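Local coordinates for protein excinuclease ABC, subunit A. (Deinococcus radiodurans, PDB 2VF7) that binds DNA, ADP and zinc as a dimeric UvrA-family ATPase of the ABC superfamily and probably takes part in recognising DNA damage for excision repair, at residues 397-409 / 427-440. The protein carries 1 engineered substitution. Sequence-based numbering, arbitrary orientation.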
ATOM      1  N   ASN A 397     -22.247   2.003   1.997  1.00 60.04           N
ATOM      2  CA  ASN A 397     -22.390   3.469   2.033  1.00 60.61           C
ATOM      3  C   ASN A 397     -21.472   4.230   1.054  1.00 60.80           C
ATOM      4  O   ASN A 397     -21.444   5.475   1.078  1.00 61.02           O
ATOM      5  CB  ASN A 397     -22.236   4.015   3.466  1.00 61.00           C
ATOM      6  CG  ASN A 397     -23.571   4.338   4.138  1.00 62.60           C
ATOM      7  OD1 ASN A 397     -23.615   5.102   5.111  1.00 64.50           O
ATOM      8  ND2 ASN A 397     -24.662   3.774   3.620  1.00 63.98           N
ATOM      9  N   LEU A 398     -20.732   3.493   0.208  1.00 60.14           N
ATOM     10  CA  LEU A 398     -19.923   4.101  -0.869  1.00 59.63           C
ATOM     11  C   LEU A 398     -20.777   4.857  -1.882  1.00 58.80           C
ATOM     12  O   LEU A 398     -21.835   4.364  -2.296  1.00 58.40           O
ATOM     13  CB  LEU A 398     -19.096   3.065  -1.634  1.00 59.58           C
ATOM     14  CG  LEU A 398     -17.616   2.899  -1.326  1.00 60.85           C
ATOM     15  CD1 LEU A 398     -16.857   2.503  -2.598  1.00 60.56           C
ATOM     16  CD2 LEU A 398     -17.037   4.175  -0.750  1.00 61.95           C
ATOM     17  N   PHE A 399     -20.276   6.029  -2.291  1.00 57.49           N
ATOM     18  CA  PHE A 399     -20.995   6.970  -3.155  1.00 56.02           C
ATOM     19  C   PHE A 399     -20.038   7.492  -4.215  1.00 55.13           C
ATOM     20  O   PHE A 399     -18.888   7.747  -3.915  1.00 55.53           O
ATOM     21  CB  PHE A 399     -21.547   8.149  -2.333  1.00 55.78           C
ATOM     22  CG  PHE A 399     -22.264   9.177  -3.159  1.00 54.47           C
ATOM     23  CD1 PHE A 399     -23.649   9.206  -3.199  1.00 53.24           C
ATOM     24  CD2 PHE A 399     -21.552  10.110  -3.911  1.00 54.21           C
ATOM     25  CE1 PHE A 399     -24.329  10.147  -3.976  1.00 53.57           C
ATOM     26  CE2 PHE A 399     -22.217  11.048  -4.692  1.00 55.39           C
ATOM     27  CZ  PHE A 399     -23.615  11.063  -4.727  1.00 54.68           C
ATOM     28  N   GLY A 400     -20.521   7.641  -5.444  1.00 53.88           N
ATOM     29  CA  GLY A 400     -19.736   8.189  -6.542  1.00 52.59           C
ATOM     30  C   GLY A 400     -18.550   7.371  -7.036  1.00 52.02           C
ATOM     31  O   GLY A 400     -17.536   7.944  -7.386  1.00 52.29           O
ATOM     32  N   VAL A 401     -18.646   6.041  -7.049  1.00 51.48           N
ATOM     33  CA  VAL A 401     -17.597   5.197  -7.657  1.00 50.57           C
ATOM     34  C   VAL A 401     -18.233   4.465  -8.851  1.00 50.66           C
ATOM     35  O   VAL A 401     -19.453   4.493  -8.996  1.00 50.44           O
ATOM     36  CB  VAL A 401     -16.946   4.154  -6.650  1.00 50.32           C
ATOM     37  CG1 VAL A 401     -16.150   4.827  -5.566  1.00 48.57           C
ATOM     38  CG2 VAL A 401     -17.978   3.211  -6.045  1.00 50.45           C
ATOM     39  N   VAL A 402     -17.407   3.865  -9.706  1.00 50.36           N
ATOM     40  CA  VAL A 402     -17.845   2.889 -10.705  1.00 50.78           C
ATOM     41  C   VAL A 402     -17.565   1.461 -10.245  1.00 50.67           C
ATOM     42  O   VAL A 402     -16.442   1.136  -9.859  1.00 49.94           O
ATOM     43  CB  VAL A 402     -17.101   3.024 -12.060  1.00 51.08           C
ATOM     44  CG1 VAL A 402     -17.933   2.348 -13.183  1.00 51.42           C
ATOM     45  CG2 VAL A 402     -16.818   4.462 -12.399  1.00 50.71           C
ATOM     46  N   TYR A 403     -18.583   0.605 -10.318  1.00 51.13           N
ATOM     47  CA  TYR A 403     -18.406  -0.836 -10.097  1.00 51.04           C
ATOM     48  C   TYR A 403     -18.200  -1.551 -11.416  1.00 50.93           C
ATOM     49  O   TYR A 403     -18.977  -1.379 -12.352  1.00 50.52           O
ATOM     50  CB  TYR A 403     -19.606  -1.419  -9.361  1.00 51.44           C
ATOM     51  CG  TYR A 403     -19.653  -1.000  -7.903  1.00 52.00           C
ATOM     52  CD1 TYR A 403     -20.589  -0.061  -7.444  1.00 51.24           C
ATOM     53  CD2 TYR A 403     -18.754  -1.532  -6.993  1.00 51.97           C
ATOM     54  CE1 TYR A 403     -20.629   0.318  -6.095  1.00 52.34           C
ATOM     55  CE2 TYR A 403     -18.770  -1.153  -5.652  1.00 52.84           C
ATOM     56  CZ  TYR A 403     -19.714  -0.242  -5.202  1.00 52.93           C
ATOM     57  OH  TYR A 403     -19.712   0.095  -3.858  1.00 53.05           O
ATOM     58  N   VAL A 404     -17.132  -2.340 -11.484  1.00 51.33           N
ATOM     59  CA  VAL A 404     -16.802  -3.109 -12.686  1.00 51.47           C
ATOM     60  C   VAL A 404     -17.036  -4.618 -12.441  1.00 51.95           C
ATOM     61  O   VAL A 404     -16.348  -5.255 -11.647  1.00 50.59           O
ATOM     62  CB  VAL A 404     -15.355  -2.825 -13.160  1.00 51.58           C
ATOM     63  CG1 VAL A 404     -15.206  -3.212 -14.610  1.00 50.47           C
ATOM     64  CG2 VAL A 404     -15.008  -1.351 -12.978  1.00 51.04           C
ATOM     65  N   LEU A 405     -18.055  -5.157 -13.103  1.00 53.11           N
ATOM     66  CA  LEU A 405     -18.473  -6.538 -12.886  1.00 54.40           C
ATOM     67  C   LEU A 405     -18.209  -7.446 -14.108  1.00 54.78           C
ATOM     68  O   LEU A 405     -18.287  -7.007 -15.262  1.00 54.37           O
ATOM     69  CB  LEU A 405     -19.948  -6.593 -12.454  1.00 54.42           C
ATOM     70  CG  LEU A 405     -20.427  -5.902 -11.161  1.00 54.91           C
ATOM     71  CD1 LEU A 405     -21.251  -4.661 -11.459  1.00 55.00           C
ATOM     72  CD2 LEU A 405     -21.308  -6.842 -10.370  1.00 56.29           C
ATOM     73  N   ASP A 406     -17.890  -8.707 -13.841  1.00 55.72           N
ATOM     74  CA  ASP A 406     -17.627  -9.677 -14.918  1.00 57.32           C
ATOM     75  C   ASP A 406     -18.536 -10.899 -14.823  1.00 57.55           C
ATOM     76  O   ASP A 406     -18.220 -11.860 -14.123  1.00 57.44           O
ATOM     77  CB  ASP A 406     -16.162 -10.113 -14.939  1.00 57.60           C
ATOM     78  CG  ASP A 406     -15.906 -11.233 -15.944  1.00 60.95           C
ATOM     79  OD1 ASP A 406     -15.715 -12.380 -15.495  0.80 62.16           O
ATOM     80  OD2 ASP A 406     -15.930 -10.977 -17.179  0.80 64.23           O
ATOM     81  N   GLU A 407     -19.667 -10.833 -15.526  1.00 57.98           N
ATOM     82  CA  GLU A 407     -20.693 -11.874 -15.510  1.00 58.32           C
ATOM     83  C   GLU A 407     -21.178 -12.247 -14.114  1.00 57.70           C
ATOM     84  O   GLU A 407     -20.808 -13.287 -13.581  1.00 58.35           O
ATOM     85  CB  GLU A 407     -20.233 -13.107 -16.283  1.00 58.64           C
ATOM     86  CG  GLU A 407     -20.390 -12.959 -17.770  1.00 61.01           C
ATOM     87  CD  GLU A 407     -20.080 -14.244 -18.507  1.00 64.99           C
ATOM     88  OE1 GLU A 407     -19.022 -14.292 -19.183  1.00 66.01           O
ATOM     89  OE2 GLU A 407     -20.886 -15.205 -18.399  1.00 66.50           O
ATOM     90  N   PRO A 408     -22.034 -11.401 -13.523  1.00 57.46           N
ATOM     91  CA  PRO A 408     -22.567 -11.665 -12.192  1.00 57.00           C
ATOM     92  C   PRO A 408     -23.714 -12.676 -12.217  1.00 57.42           C
ATOM     93  O   PRO A 408     -24.207 -13.119 -11.151  1.00 57.26           O
ATOM     94  CB  PRO A 408     -23.050 -10.276 -11.737  1.00 57.29           C
ATOM     95  CG  PRO A 408     -22.666  -9.306 -12.882  1.00 56.65           C
ATOM     96  CD  PRO A 408     -22.541 -10.130 -14.073  1.00 56.92           C
ATOM     97  N   SER A 409     -24.127 -13.036 -13.428  1.00 57.39           N
ATOM     98  CA  SER A 409     -25.180 -14.017 -13.649  1.00 58.13           C
ATOM     99  C   SER A 409     -24.613 -15.412 -13.882  1.00 58.89           C
ATOM    100  O   SER A 409     -25.362 -16.350 -14.139  1.00 59.36           O
ATOM    101  CB  SER A 409     -25.972 -13.619 -14.875  1.00 58.22           C
ATOM    102  OG  SER A 409     -25.066 -13.413 -15.934  1.00 57.67           O
ATOM    103  N   LEU A 427     -27.924  -0.541  -6.344  1.00 56.56           N
ATOM    104  CA  LEU A 427     -26.544  -0.074  -6.342  1.00 56.46           C
ATOM    105  C   LEU A 427     -26.390   1.194  -7.154  1.00 56.52           C
ATOM    106  O   LEU A 427     -25.717   2.121  -6.731  1.00 57.11           O
ATOM    107  CB  LEU A 427     -25.600  -1.149  -6.903  1.00 56.52           C
ATOM    108  CG  LEU A 427     -24.633  -1.858  -5.951  1.00 56.65           C
ATOM    109  CD1 LEU A 427     -23.453  -2.417  -6.742  1.00 54.74           C
ATOM    110  CD2 LEU A 427     -24.133  -0.894  -4.853  1.00 54.96           C
ATOM    111  N   LYS A 428     -27.006   1.215  -8.333  1.00 56.77           N
ATOM    112  CA  LYS A 428     -27.041   2.399  -9.175  1.00 56.82           C
ATOM    113  C   LYS A 428     -27.636   3.557  -8.396  1.00 56.78           C
ATOM    114  O   LYS A 428     -26.995   4.595  -8.255  1.00 56.69           O
ATOM    115  CB  LYS A 428     -27.875   2.132 -10.426  1.00 57.30           C
ATOM    116  CG  LYS A 428     -27.782   3.178 -11.499  1.00 57.03           C
ATOM    117  CD  LYS A 428     -28.695   2.833 -12.639  1.00 57.78           C
ATOM    118  CE  LYS A 428     -29.970   3.616 -12.575  1.00 58.43           C
ATOM    119  NZ  LYS A 428     -30.816   3.386 -13.777  1.00 61.03           N
ATOM    120  N   ARG A 429     -28.841   3.348  -7.867  1.00 56.88           N
ATOM    121  CA  ARG A 429     -29.613   4.376  -7.176  1.00 57.35           C
ATOM    122  C   ARG A 429     -28.967   4.919  -5.900  1.00 56.83           C
ATOM    123  O   ARG A 429     -29.478   5.854  -5.309  1.00 57.07           O
ATOM    124  CB  ARG A 429     -31.021   3.865  -6.866  1.00 57.90           C
ATOM    125  CG  ARG A 429     -31.875   3.594  -8.097  1.00 60.37           C
ATOM    126  CD  ARG A 429     -33.355   3.932  -7.850  1.00 66.66           C
ATOM    127  NE  ARG A 429     -33.799   3.553  -6.505  1.00 70.70           N
ATOM    128  CZ  ARG A 429     -34.157   2.318  -6.143  1.00 73.10           C
ATOM    129  NH1 ARG A 429     -34.139   1.324  -7.027  1.00 72.97           N
ATOM    130  NH2 ARG A 429     -34.537   2.076  -4.891  1.00 73.89           N
ATOM    131  N   GLY A 430     -27.856   4.324  -5.478  1.00 56.74           N
ATOM    132  CA  GLY A 430     -27.070   4.838  -4.352  1.00 56.32           C
ATOM    133  C   GLY A 430     -26.070   5.932  -4.718  1.00 55.92           C
ATOM    134  O   GLY A 430     -25.365   6.445  -3.848  1.00 55.31           O
ATOM    135  N   GLY A 431     -26.012   6.269  -6.009  1.00 55.75           N
ATOM    136  CA  GLY A 431     -25.124   7.289  -6.548  1.00 55.52           C
ATOM    137  C   GLY A 431     -23.957   6.752  -7.368  1.00 55.74           C
ATOM    138  O   GLY A 431     -23.026   7.510  -7.681  1.00 56.01           O
ATOM    139  N   ASN A 432     -24.011   5.465  -7.736  1.00 55.42           N
ATOM    140  CA  ASN A 432     -22.903   4.777  -8.421  1.00 54.69           C
ATOM    141  C   ASN A 432     -23.168   4.467  -9.906  1.00 54.68           C
ATOM    142  O   ASN A 432     -24.290   4.595 -10.384  1.00 54.49           O
ATOM    143  CB  ASN A 432     -22.516   3.483  -7.685  1.00 54.69           C
ATOM    144  CG  ASN A 432     -22.412   3.663  -6.177  1.00 54.48           C
ATOM    145  OD1 ASN A 432     -21.542   4.366  -5.672  1.00 54.51           O
ATOM    146  ND2 ASN A 432     -23.311   3.009  -5.449  1.00 55.18           N
ATOM    147  N   SER A 433     -22.113   4.069 -10.619  1.00 54.62           N
ATOM    148  CA  SER A 433     -22.177   3.668 -12.032  1.00 54.40           C
ATOM    149  C   SER A 433     -21.718   2.220 -12.149  1.00 54.37           C
ATOM    150  O   SER A 433     -20.820   1.786 -11.417  1.00 54.65           O
ATOM    151  CB  SER A 433     -21.258   4.547 -12.902  1.00 54.61           C
ATOM    152  OG  SER A 433     -21.430   5.935 -12.657  1.00 53.36           O
ATOM    153  N   LEU A 434     -22.297   1.485 -13.096  1.00 54.20           N
ATOM    154  CA  LEU A 434     -22.022   0.063 -13.225  1.00 53.51           C
ATOM    155  C   LEU A 434     -21.537  -0.297 -14.627  1.00 53.82           C
ATOM    156  O   LEU A 434     -22.225  -0.053 -15.614  1.00 53.45           O
ATOM    157  CB  LEU A 434     -23.276  -0.746 -12.852  1.00 53.47           C
ATOM    158  CG  LEU A 434     -23.867  -0.466 -11.459  1.00 52.40           C
ATOM    159  CD1 LEU A 434     -25.368  -0.458 -11.516  1.00 53.15           C
ATOM    160  CD2 LEU A 434     -23.395  -1.459 -10.458  1.00 51.46           C
ATOM    161  N   PHE A 435     -20.327  -0.850 -14.708  1.00 53.88           N
ATOM    162  CA  PHE A 435     -19.809  -1.366 -15.974  1.00 53.79           C
ATOM    163  C   PHE A 435     -19.829  -2.895 -15.892  1.00 53.22           C
ATOM    164  O   PHE A 435     -19.108  -3.486 -15.091  1.00 53.25           O
ATOM    165  CB  PHE A 435     -18.383  -0.855 -16.282  1.00 53.60           C
ATOM    166  CG  PHE A 435     -18.282   0.645 -16.554  1.00 55.71           C
ATOM    167  CD1 PHE A 435     -19.419   1.443 -16.729  1.00 55.24           C
ATOM    168  CD2 PHE A 435     -17.017   1.254 -16.648  1.00 55.38           C
ATOM    169  CE1 PHE A 435     -19.291   2.812 -16.978  1.00 56.51           C
ATOM    170  CE2 PHE A 435     -16.888   2.624 -16.891  1.00 54.77           C
ATOM    171  CZ  PHE A 435     -18.013   3.403 -17.058  1.00 55.21           C
ATOM    172  N   VAL A 436     -20.640  -3.524 -16.733  1.00 52.69           N
ATOM    173  CA  VAL A 436     -20.911  -4.949 -16.618  1.00 52.04           C
ATOM    174  C   VAL A 436     -20.632  -5.672 -17.921  1.00 52.54           C
ATOM    175  O   VAL A 436     -21.310  -5.428 -18.900  1.00 52.34           O
ATOM    176  CB  VAL A 436     -22.383  -5.198 -16.238  1.00 52.01           C
ATOM    177  CG1 VAL A 436     -22.696  -6.714 -16.153  1.00 49.92           C
ATOM    178  CG2 VAL A 436     -22.707  -4.485 -14.928  1.00 51.54           C
ATOM    179  N   VAL A 437     -19.619  -6.539 -17.942  1.00 52.80           N
ATOM    180  CA  VAL A 437     -19.489  -7.460 -19.068  1.00 52.93           C
ATOM    181  C   VAL A 437     -20.328  -8.695 -18.832  1.00 53.32           C
ATOM    182  O   VAL A 437     -20.147  -9.416 -17.849  1.00 53.23           O
ATOM    183  CB  VAL A 437     -18.004  -7.734 -19.524  1.00 52.64           C
ATOM    184  CG1 VAL A 437     -17.001  -7.137 -18.573  1.00 52.27           C
ATOM    185  CG2 VAL A 437     -17.748  -9.200 -19.809  1.00 51.77           C
ATOM    186  N   GLU A 438     -21.259  -8.907 -19.750  1.00 54.08           N
ATOM    187  CA  GLU A 438     -22.297  -9.907 -19.615  1.00 55.36           C
ATOM    188  C   GLU A 438     -22.609 -10.574 -20.956  1.00 55.68           C
ATOM    189  O   GLU A 438     -22.481  -9.959 -22.029  1.00 55.87           O
ATOM    190  CB  GLU A 438     -23.567  -9.261 -19.027  1.00 55.27           C
ATOM    191  CG  GLU A 438     -24.658 -10.231 -18.623  1.00 57.18           C
ATOM    192  CD  GLU A 438     -24.195 -11.294 -17.629  1.00 59.58           C
ATOM    193  OE1 GLU A 438     -24.185 -11.000 -16.410  1.00 61.39           O
ATOM    194  OE2 GLU A 438     -23.867 -12.434 -18.055  1.00 59.97           O
ATOM    195  N   HIS A 439     -23.015 -11.840 -20.878  1.00 56.06           N
ATOM    196  CA  HIS A 439     -23.541 -12.583 -22.026  1.00 56.26           C
ATOM    197  C   HIS A 439     -25.037 -12.866 -21.922  1.00 56.74           C
ATOM    198  O   HIS A 439     -25.697 -13.093 -22.932  1.00 56.59           O
ATOM    199  CB  HIS A 439     -22.764 -13.882 -22.210  1.00 55.74           C
ATOM    200  CG  HIS A 439     -21.369 -13.663 -22.683  1.00 54.90           C
ATOM    201  ND1 HIS A 439     -20.272 -13.863 -21.876  1.00 55.28           N
ATOM    202  CD2 HIS A 439     -20.891 -13.224 -23.872  1.00 53.75           C
ATOM    203  CE1 HIS A 439     -19.174 -13.586 -22.557  1.00 55.76           C
ATOM    204  NE2 HIS A 439     -19.522 -13.183 -23.767  1.00 54.70           N
ATOM    205  N   ASP A 440     -25.560 -12.857 -20.697  1.00 57.60           N
ATOM    206  CA  ASP A 440     -26.986 -13.103 -20.442  1.00 58.40           C
ATOM    207  C   ASP A 440     -27.856 -12.097 -21.176  1.00 58.39           C
ATOM    208  O   ASP A 440     -27.749 -10.896 -20.946  1.00 58.94           O
ATOM    209  CB  ASP A 440     -27.278 -13.023 -18.944  1.00 58.80           C
ATOM    210  CG  ASP A 440     -28.549 -13.749 -18.553  1.00 60.73           C
ATOM    211  OD1 ASP A 440     -29.554 -13.651 -19.277  1.00 63.07           O
ATOM    212  OD2 ASP A 440     -28.557 -14.431 -17.506  1.00 63.64           O
TER
HETATM  213  O   HOH W   1     -20.633   7.312 -10.576  1.00 48.83           O
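Val402 to Asp406 pair with Ser433 to Val437 as adjacent parallel strands, joined through helix 417-428 in a beta-alpha-beta unit of the first ABC ATPase sheet. Strand 402-406 ends at Asp406, with Glu407 right after it, and strand 433-437 leads to His439, consistent with the Walker B strand and the H-loop (switch) histidine of ABC ATPases.

Backbone bonds run in the parallel ladder. Tyr403 is gripped at both ends: its N donates to Ser433 O (2.8 Å) and its O accepts from Phe435 N. Leu405 repeats this with Phe435 O and Val437 N. Glu407 N to Val437 O closes the ladder.

Apolar contacts lie on both faces. On the face of Val402, Val404 and Phe435, Val402 CG1 sits over the centre of the Phe435 ring, 3.6 Å from its centroid. That methyl is anti to the backbone N (chi1 -160°), which places it over the ring. Helix 49-69, following the P-loop, covers this side. On the other face, Leu427 CD1 covers the Tyr403 ring, 3.8 Å from Tyr403 CD1. The Asn432 amide meets the edge of that ring, the two planes 78° apart. Asn432 ND2 is held by Leu427 O (2.9 Å). Leu405 CD1 packs against Val436 CG2.

Polar side chains gather beyond the C-terminal strand ends, near Lys49 and Ser50 of the ADP site. Glu438 OE2 accepts from His439 N and Asp440 N, which come from opposite faces of the carboxylate. Glu407 OE1 lies in the His439 ring plane and takes a weak bond from His439 ND1 at 3.0 Å.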